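PDB 4ATG: TAF6, which is a TFIID subunit whose C-terminal HEAT repeat domain probably takes part in forming the Taf6-Taf9 complex used in transcription. Local coordinates for residues Pro130-Thr135 against Ser158-Asn163; Thr94-Lys99 against Lys134-Val139. All coordinates share one frame; numbering follows the deposited sequence.

Contact 1: Pro130-Thr135 against Ser158-Asn163; sequences PRVLKT and SILSKN
Leu160, whose carbonyl oxygen takes a weak hydrogen bond from Lys115 NZ, itself bonded to Ile159 O, turns its side chain to Leu133 and Val132 of helix 128-140. No hydrogen bond crosses between Pro130-Thr135 and Ser158-Asn163; the contact is a small apolar one, burying 89 Å² in all. It joins helix 128-140 to the end of helix 147-160 in an all-helical HEAT repeat domain, where apolar contacts between successive helices build the solenoid. Its closest approach is methyl to methyl, Leu133 CD2 lying 3.6 Å from Leu160 CD1. The same Leu160 CD1 stands 4.4 Å from Val132 CG1, so one methyl serves two partners on successive residues. The two leucines run antiparallel past one another and meet along their flanks. In Leu133, CG lies beside the backbone N (chi1 -58°), CD1 continues the chain, and the other branch, CD2, turns to Leu160. Such length suits a place where the nearest CA atoms, those of Leu133 and Leu160, are 9.4 Å apart. Val132, shorter and branched at CB, points toward the partner segment and also packs on Val114 and Leu89. Immediately after Leu160, Ser161 OG caps Val164 N at the start of helix 162-179, on which Leu133 also rests. With methyl groups alone meeting across it, the contact draws on their burial and prescribes little direction.

Contact 2: Thr94-Lys99 against Lys134-Val139; sequences TCVIGK and KTLKGV
This is a buried, wholly apolar contact between two helices of an all-helical HEAT-type domain, joining the last turn of helix 85-97 to the second half of helix 128-140. It buries 183 Å², most of it through Ile97 and Val139, whose CA atoms are 7.2 Å apart. The side chains meet at a slant, both branches of Val139 being used: CG1 lies 3.8 Å from Ile97 CG2, while CG2 lies 3.8 Å from Ile97 CD1. In Ile97, chi1 (69°) sets CG1 between the backbone N and the carbonyl carbon and CG2 beside the N, and chi2 (113°), off the staggered positions, brings CD1 to Val139 CG2. Beta-branched residues suit so close an approach, being broad near the backbone without needing reach. Replacing Val139 by alanine removes both branches, which would probably open a gap beside Ile97 and take the neighbours of its CG2 and CD1 away. One turn earlier, where more length is needed, Leu136 CD2 comes within 4.3 Å of Val96 CG1, and it touches Ile97 CG2 as well. Arg107 bonds to the carbonyl oxygens of Val96 and Gly98. Helix 104-121 packs on Val96, while helix 147-160 meets Ile97 and Val139 through Ala153 and Leu136 through Cys156 and Leu157.

Both contacts are buried and draw on helix 128-140; their segments overlap at Lys134 and Thr135, though neither residue carries either contact, and their centres are about 11 Å apart. Contact 1 uses an earlier turn to meet the junction of helices 147-160 and 162-179; contact 2 uses later turns to meet helix 85-97 and lies somewhat nearer the centre of the chain. One helix is thus packed against elements both before and after it, as expected of a HEAT solenoid. Neither has a polar bond across it, but contact 1 depends on long leucines spanning separated backbones, whereas contact 2, with twice the buried area, brings beta-branched residues close. Leu160 CD1 and Leu136 CD1, 4.1 Å apart, bring the two patches into touch.

Contact 1: Pro130-Thr135 against Ser158-Asn163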
loop_
_atom_site.group_PDB
_atom_site.type_symbol
_atom_site.label_atom_id
_atom_site.label_comp_id
_atom_site.label_asym_id
_atom_site.label_seq_id
_atom_site.Cartn_x
_atom_site.Cartn_y
_atom_site.Cartn_z
ATOM N N PRO A 130 12.994 1.000 8.315
ATOM C CA PRO A 130 12.627 1.347 9.696
ATOM C C PRO A 130 11.264 2.004 9.812
ATOM O O PRO A 130 10.518 1.641 10.716
ATOM C CB PRO A 130 13.776 2.264 10.151
ATOM C CG PRO A 130 14.926 1.885 9.283
ATOM C CD PRO A 130 14.281 1.635 7.954
ATOM N N ARG A 131 10.914 2.907 8.878
ATOM C CA ARG A 131 9.624 3.600 8.858
ATOM C C ARG A 131 8.456 2.620 8.657
ATOM O O ARG A 131 7.463 2.694 9.390
ATOM C CB ARG A 131 9.609 4.720 7.799
ATOM C CG ARG A 131 10.377 5.962 8.260
ATOM C CD ARG A 131 10.526 7.005 7.166
ATOM N NE ARG A 131 11.392 8.101 7.604
ATOM C CZ ARG A 131 11.855 9.063 6.810
ATOM N NH1 ARG A 131 11.544 9.075 5.519
ATOM N NH2 ARG A 131 12.644 10.011 7.298
ATOM N N VAL A 132 8.589 1.701 7.687
ATOM C CA VAL A 132 7.586 0.665 7.400
ATOM C C VAL A 132 7.422 -0.238 8.635
ATOM O O VAL A 132 6.295 -0.425 9.092
ATOM C CB VAL A 132 7.930 -0.146 6.104
ATOM C CG1 VAL A 132 7.063 -1.404 5.972
ATOM C CG2 VAL A 132 7.784 0.724 4.851
ATOM N N LEU A 133 8.528 -0.767 9.199
ATOM C CA LEU A 133 8.413 -1.656 10.355
ATOM C C LEU A 133 7.800 -0.966 11.571
ATOM O O LEU A 133 7.016 -1.595 12.300
ATOM C CB LEU A 133 9.750 -2.318 10.732
ATOM C CG LEU A 133 10.453 -3.151 9.658
ATOM C CD1 LEU A 133 11.793 -3.650 10.170
ATOM C CD2 LEU A 133 9.596 -4.345 9.222
ATOM N N LYS A 134 8.153 0.320 11.786
ATOM C CA LYS A 134 7.656 1.101 12.931
ATOM C C LYS A 134 6.152 1.292 12.862
ATOM O O LYS A 134 5.468 1.064 13.868
ATOM C CB LYS A 134 8.395 2.452 13.062
ATOM C CG LYS A 134 8.044 3.212 14.333
ATOM C CD LYS A 134 8.728 4.584 14.405
ATOM C CE LYS A 134 8.551 5.168 15.793
ATOM N NZ LYS A 134 9.446 6.330 16.032
ATOM N N THR A 135 5.637 1.662 11.676
ATOM C CA THR A 135 4.207 1.858 11.443
ATOM C C THR A 135 3.452 0.543 11.700
ATOM O O THR A 135 2.493 0.530 12.466
ATOM C CB THR A 135 3.975 2.388 10.020
ATOM O OG1 THR A 135 4.613 3.658 9.907
ATOM C CG2 THR A 135 2.494 2.510 9.664
ATOM N N SER A 158 4.357 -10.214 8.265
ATOM C CA SER A 158 4.572 -11.644 8.032
ATOM C C SER A 158 5.172 -11.981 6.662
ATOM O O SER A 158 5.838 -13.014 6.521
ATOM C CB SER A 158 3.270 -12.411 8.244
ATOM O OG SER A 158 2.445 -12.439 7.088
ATOM N N ILE A 159 4.911 -11.135 5.645
ATOM C CA ILE A 159 5.411 -11.434 4.295
ATOM C C ILE A 159 6.730 -10.694 3.940
ATOM O O ILE A 159 7.309 -10.982 2.891
ATOM C CB ILE A 159 4.306 -11.193 3.221
ATOM C CG1 ILE A 159 3.978 -9.686 3.095
ATOM C CG2 ILE A 159 3.039 -12.070 3.503
ATOM C CD1 ILE A 159 3.180 -9.275 1.818
ATOM N N LEU A 160 7.182 -9.732 4.763
ATOM C CA LEU A 160 8.396 -8.953 4.418
ATOM C C LEU A 160 9.671 -9.789 4.264
ATOM O O LEU A 160 10.309 -9.743 3.209
ATOM C CB LEU A 160 8.618 -7.777 5.374
ATOM C CG LEU A 160 7.506 -6.727 5.386
ATOM C CD1 LEU A 160 7.730 -5.680 6.480
ATOM C CD2 LEU A 160 7.306 -6.106 3.982
ATOM N N SER A 161 10.007 -10.576 5.289
ATOM C CA SER A 161 11.198 -11.442 5.311
ATOM C C SER A 161 11.190 -12.301 6.547
ATOM O O SER A 161 10.530 -11.960 7.533
ATOM C CB SER A 161 12.479 -10.603 5.299
ATOM O OG SER A 161 12.663 -9.871 6.504
ATOM N N LYS A 162 11.969 -13.409 6.517
ATOM C CA LYS A 162 12.141 -14.294 7.668
ATOM C C LYS A 162 12.775 -13.537 8.822
ATOM O O LYS A 162 12.445 -13.820 9.972
ATOM C CB LYS A 162 13.008 -15.509 7.299
ATOM C CG LYS A 162 12.306 -16.499 6.381
ATOM C CD LYS A 162 13.169 -17.741 6.139
ATOM C CE LYS A 162 13.203 -18.124 4.679
ATOM N NZ LYS A 162 14.478 -18.798 4.330
ATOM N N ASN A 163 13.667 -12.564 8.530
ATOM C CA ASN A 163 14.299 -11.778 9.592
ATOM C C ASN A 163 13.304 -10.870 10.314
ATOM O O ASN A 163 13.433 -10.690 11.518
ATOM C CB ASN A 163 15.532 -11.014 9.102
ATOM C CG ASN A 163 16.350 -10.429 10.238
ATOM O OD1 ASN A 163 16.333 -9.221 10.486
ATOM N ND2 ASN A 163 17.038 -11.279 10.990
#

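Contact 2: Thr94-Lys99 against Lys134-Val139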
loop_
_atom_site.group_PDB
_atom_site.type_symbol
_atom_site.label_atom_id
_atom_site.label_comp_id
_atom_site.label_asym_id
_atom_site.label_seq_id
_atom_site.Cartn_x
_atom_site.Cartn_y
_atom_site.Cartn_z
ATOM N N THR A 94 -2.036 2.996 4.424
ATOM C CA THR A 94 -3.416 3.354 4.825
ATOM C C THR A 94 -4.372 2.217 4.382
ATOM O O THR A 94 -5.300 1.882 5.108
ATOM C CB THR A 94 -3.803 4.686 4.205
ATOM O OG1 THR A 94 -2.965 5.701 4.766
ATOM C CG2 THR A 94 -5.269 5.046 4.428
ATOM N N CYS A 95 -4.131 1.623 3.202
ATOM C CA CYS A 95 -4.964 0.501 2.721
ATOM C C CYS A 95 -4.733 -0.764 3.516
ATOM O O CYS A 95 -5.633 -1.601 3.590
ATOM C CB CYS A 95 -4.753 0.258 1.234
ATOM S SG CYS A 95 -5.290 1.629 0.197
ATOM N N VAL A 96 -3.537 -0.917 4.105
ATOM C CA VAL A 96 -3.212 -2.116 4.915
ATOM C C VAL A 96 -3.885 -2.001 6.295
ATOM O O VAL A 96 -4.545 -2.937 6.752
ATOM C CB VAL A 96 -1.668 -2.301 5.091
ATOM C CG1 VAL A 96 -1.342 -3.473 6.022
ATOM C CG2 VAL A 96 -0.958 -2.484 3.745
ATOM N N ILE A 97 -3.686 -0.850 6.950
ATOM C CA ILE A 97 -4.100 -0.598 8.330
ATOM C C ILE A 97 -5.384 0.227 8.560
ATOM O O ILE A 97 -5.850 0.293 9.690
ATOM C CB ILE A 97 -2.885 -0.054 9.146
ATOM C CG1 ILE A 97 -2.479 1.362 8.699
ATOM C CG2 ILE A 97 -1.687 -1.009 9.118
ATOM C CD1 ILE A 97 -2.689 2.372 9.650
ATOM N N GLY A 98 -5.908 0.873 7.520
ATOM C CA GLY A 98 -7.099 1.718 7.595
ATOM C C GLY A 98 -8.255 1.104 8.362
ATOM O O GLY A 98 -8.597 -0.061 8.135
ATOM N N LYS A 99 -8.830 1.870 9.312
ATOM C CA LYS A 99 -9.915 1.365 10.165
ATOM C C LYS A 99 -11.240 1.191 9.438
ATOM O O LYS A 99 -12.056 0.390 9.869
ATOM C CB LYS A 99 -10.091 2.226 11.446
ATOM C CG LYS A 99 -10.555 3.665 11.217
ATOM C CD LYS A 99 -10.620 4.442 12.525
ATOM C CE LYS A 99 -11.034 5.876 12.324
ATOM N NZ LYS A 99 -11.198 6.580 13.624
ATOM N N LYS A 134 8.153 0.320 11.786
ATOM C CA LYS A 134 7.656 1.101 12.931
ATOM C C LYS A 134 6.152 1.292 12.862
ATOM O O LYS A 134 5.468 1.064 13.868
ATOM C CB LYS A 134 8.395 2.452 13.062
ATOM C CG LYS A 134 8.044 3.212 14.333
ATOM C CD LYS A 134 8.728 4.584 14.405
ATOM C CE LYS A 134 8.551 5.168 15.793
ATOM N NZ LYS A 134 9.446 6.330 16.032
ATOM N N THR A 135 5.637 1.662 11.676
ATOM C CA THR A 135 4.207 1.858 11.443
ATOM C C THR A 135 3.452 0.543 11.700
ATOM O O THR A 135 2.493 0.530 12.466
ATOM C CB THR A 135 3.975 2.388 10.020
ATOM O OG1 THR A 135 4.613 3.658 9.907
ATOM C CG2 THR A 135 2.494 2.510 9.664
ATOM N N LEU A 136 3.889 -0.545 11.064
ATOM C CA LEU A 136 3.215 -1.843 11.183
ATOM C C LEU A 136 3.208 -2.419 12.588
ATOM O O LEU A 136 2.148 -2.849 13.071
ATOM C CB LEU A 136 3.828 -2.838 10.192
ATOM C CG LEU A 136 3.691 -2.490 8.711
ATOM C CD1 LEU A 136 4.554 -3.415 7.876
ATOM C CD2 LEU A 136 2.238 -2.546 8.254
ATOM N N LYS A 137 4.380 -2.472 13.241
ATOM C CA LYS A 137 4.483 -3.006 14.596
ATOM C C LYS A 137 3.617 -2.145 15.531
ATOM O O LYS A 137 2.969 -2.688 16.430
ATOM C CB LYS A 137 5.949 -3.021 15.076
ATOM C CG LYS A 137 6.155 -3.742 16.404
ATOM C CD LYS A 137 7.221 -3.079 17.284
ATOM C CE LYS A 137 6.670 -1.974 18.159
ATOM N NZ LYS A 137 7.671 -1.504 19.152
ATOM N N GLY A 138 3.588 -0.833 15.280
ATOM C CA GLY A 138 2.791 0.106 16.070
ATOM C C GLY A 138 1.305 -0.199 16.067
ATOM O O GLY A 138 0.685 -0.231 17.131
ATOM N N VAL A 139 0.742 -0.461 14.871
ATOM C CA VAL A 139 -0.669 -0.769 14.628
ATOM C C VAL A 139 -1.012 -2.143 15.189
ATOM O O VAL A 139 -2.002 -2.271 15.914
ATOM C CB VAL A 139 -1.043 -0.616 13.128
ATOM C CG1 VAL A 139 -2.473 -1.109 12.848
ATOM C CG2 VAL A 139 -0.873 0.836 12.663
#